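Local coordinates for protein transmembrane beta-barrels (Synthetic construct, PDB 6X9Z) that forms a computationally designed eight-stranded antiparallel transmembrane beta-barrel, made from scratch and intended to fold in a lipid membrane, at residues V22-G27 against Y42-S47. Numbering follows the deposited sequence.
Sequences VDVVGG and YGWNNS
Val24 CG2 meets the indole of Trp44 at its edge, near the ring plane and 3.4 Å from CE3, while one face of the ring carries Asn46 N, displaced toward the rim. The Val24 and Trp44 side chains lie side by side, pointing the same way; CG2 sits between the backbone N and carbonyl carbon of Val24 (chi1 -74° for CG1), which turns it to the indole. Of the other flat groups, the Asn45 amide and Asp23 carboxylate planes stand 53° apart: Asn45 ND2 donates within its own amide plane to Asp23 OD2 at 2.9 Å, reaching that oxygen from above the carboxylate. ND2 also bonds Thr21 OG1, and Asp23 OD1 takes Asn17 ND2, so the polar ends of the buried Asp23 and Asn45 have further partners outside the two segments. Strands 22-31 and 36-45 form a beta hairpin of the closed barrel; segments 22-27 and 42-45 run 167° apart, nearly antiparallel. Val24–Trp44 and Gly26–Tyr42 are hydrogen-bonded pairs, each with two backbone bonds; in the non-hydrogen-bonded pair between them, Val25 CG2 rests 4.0 Å from Gly43 CA. Past the strand end, Asn46 N donates to Val22 O, and Asn46 OD1 receives Val22 N at 2.7 Å, from above its carbonyl plane. Asn45 OD1 accepts Ser47 N, an Asx turn.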
loop_
_atom_site.group_PDB
_atom_site.type_symbol
_atom_site.label_atom_id
_atom_site.label_comp_id
_atom_site.label_asym_id
_atom_site.label_seq_id
_atom_site.Cartn_x
_atom_site.Cartn_y
_atom_site.Cartn_z
ATOM N N VAL A 22 -0.703 -15.632 2.691
ATOM C CA VAL A 22 -1.611 -14.626 2.149
ATOM C C VAL A 22 -1.829 -13.562 3.214
ATOM O O VAL A 22 -2.096 -13.890 4.376
ATOM C CB VAL A 22 -2.957 -15.247 1.715
ATOM C CG1 VAL A 22 -3.956 -14.163 1.344
ATOM C CG2 VAL A 22 -2.757 -16.210 0.548
ATOM N N ASP A 23 -1.696 -12.296 2.827
ATOM C CA ASP A 23 -1.992 -11.173 3.703
ATOM C C ASP A 23 -3.277 -10.489 3.260
ATOM O O ASP A 23 -3.592 -10.435 2.068
ATOM C CB ASP A 23 -0.865 -10.128 3.709
ATOM C CG ASP A 23 0.489 -10.714 4.065
ATOM O OD1 ASP A 23 1.237 -11.077 3.134
ATOM O OD2 ASP A 23 0.811 -10.800 5.271
ATOM N N VAL A 24 -4.010 -9.960 4.231
ATOM C CA VAL A 24 -5.060 -8.980 3.991
ATOM C C VAL A 24 -4.678 -7.732 4.775
ATOM O O VAL A 24 -4.459 -7.799 5.991
ATOM C CB VAL A 24 -6.449 -9.505 4.395
ATOM C CG1 VAL A 24 -6.937 -10.533 3.387
ATOM C CG2 VAL A 24 -6.414 -10.121 5.782
ATOM N N VAL A 25 -4.555 -6.607 4.077
ATOM C CA VAL A 25 -4.071 -5.372 4.670
ATOM C C VAL A 25 -5.116 -4.290 4.452
ATOM O O VAL A 25 -5.562 -4.063 3.320
ATOM C CB VAL A 25 -2.712 -4.949 4.082
ATOM C CG1 VAL A 25 -2.243 -3.646 4.696
ATOM C CG2 VAL A 25 -1.669 -6.044 4.306
ATOM N N GLY A 26 -5.515 -3.639 5.541
ATOM C CA GLY A 26 -6.363 -2.464 5.467
ATOM C C GLY A 26 -5.628 -1.274 6.045
ATOM O O GLY A 26 -4.951 -1.400 7.072
ATOM N N GLY A 27 -5.739 -0.116 5.398
ATOM C CA GLY A 27 -5.006 1.048 5.859
ATOM C C GLY A 27 -5.338 2.346 5.149
ATOM O O GLY A 27 -6.432 2.493 4.593
ATOM N N TYR A 42 -3.042 -1.834 8.932
ATOM C CA TYR A 42 -3.083 -3.012 9.786
ATOM C C TYR A 42 -3.318 -4.223 8.897
ATOM O O TYR A 42 -4.233 -4.219 8.064
ATOM C CB TYR A 42 -4.178 -2.888 10.846
ATOM C CG TYR A 42 -4.199 -4.006 11.869
ATOM C CD1 TYR A 42 -3.492 -3.903 13.060
ATOM C CD2 TYR A 42 -4.934 -5.161 11.645
ATOM C CE1 TYR A 42 -3.514 -4.924 13.997
ATOM C CE2 TYR A 42 -4.963 -6.184 12.574
ATOM C CZ TYR A 42 -4.253 -6.059 13.750
ATOM O OH TYR A 42 -4.279 -7.077 14.681
ATOM N N GLY A 43 -2.484 -5.243 9.064
ATOM C CA GLY A 43 -2.550 -6.400 8.203
ATOM C C GLY A 43 -2.590 -7.700 8.973
ATOM O O GLY A 43 -2.129 -7.781 10.116
ATOM N N TRP A 44 -3.153 -8.724 8.345
ATOM C CA TRP A 44 -3.227 -10.059 8.913
ATOM C C TRP A 44 -2.683 -11.050 7.898
ATOM O O TRP A 44 -3.056 -11.004 6.722
ATOM C CB TRP A 44 -4.667 -10.412 9.299
ATOM C CG TRP A 44 -4.844 -11.838 9.702
ATOM C CD1 TRP A 44 -4.595 -12.382 10.927
ATOM C CD2 TRP A 44 -5.312 -12.909 8.874
ATOM N NE1 TRP A 44 -4.878 -13.727 10.914
ATOM C CE2 TRP A 44 -5.320 -14.074 9.664
ATOM C CE3 TRP A 44 -5.726 -12.995 7.543
ATOM C CZ2 TRP A 44 -5.723 -15.310 9.166
ATOM C CZ3 TRP A 44 -6.122 -14.220 7.049
ATOM C CH2 TRP A 44 -6.121 -15.362 7.858
ATOM N N ASN A 45 -1.795 -11.932 8.351
ATOM C CA ASN A 45 -1.210 -12.973 7.520
ATOM C C ASN A 45 -1.793 -14.315 7.936
ATOM O O ASN A 45 -1.920 -14.601 9.129
ATOM C CB ASN A 45 0.318 -12.974 7.654
ATOM C CG ASN A 45 0.993 -14.008 6.763
ATOM O OD1 ASN A 45 1.200 -15.153 7.165
ATOM N ND2 ASN A 45 1.361 -13.596 5.557
ATOM N N ASN A 46 -2.161 -15.134 6.947
ATOM C CA ASN A 46 -2.829 -16.398 7.248
ATOM C C ASN A 46 -1.931 -17.397 7.956
ATOM O O ASN A 46 -2.335 -18.553 8.098
ATOM C CB ASN A 46 -3.393 -17.025 5.972
ATOM C CG ASN A 46 -2.317 -17.408 4.986
ATOM O OD1 ASN A 46 -1.190 -16.924 5.060
ATOM N ND2 ASN A 46 -2.663 -18.272 4.042
ATOM N N SER A 47 -0.728 -17.021 8.387
ATOM C CA SER A 47 0.066 -17.847 9.282
ATOM C C SER A 47 -0.083 -17.413 10.736
ATOM O O SER A 47 0.769 -17.749 11.567
ATOM C CB SER A 47 1.538 -17.828 8.864
ATOM O OG SER A 47 2.107 -16.543 9.034
#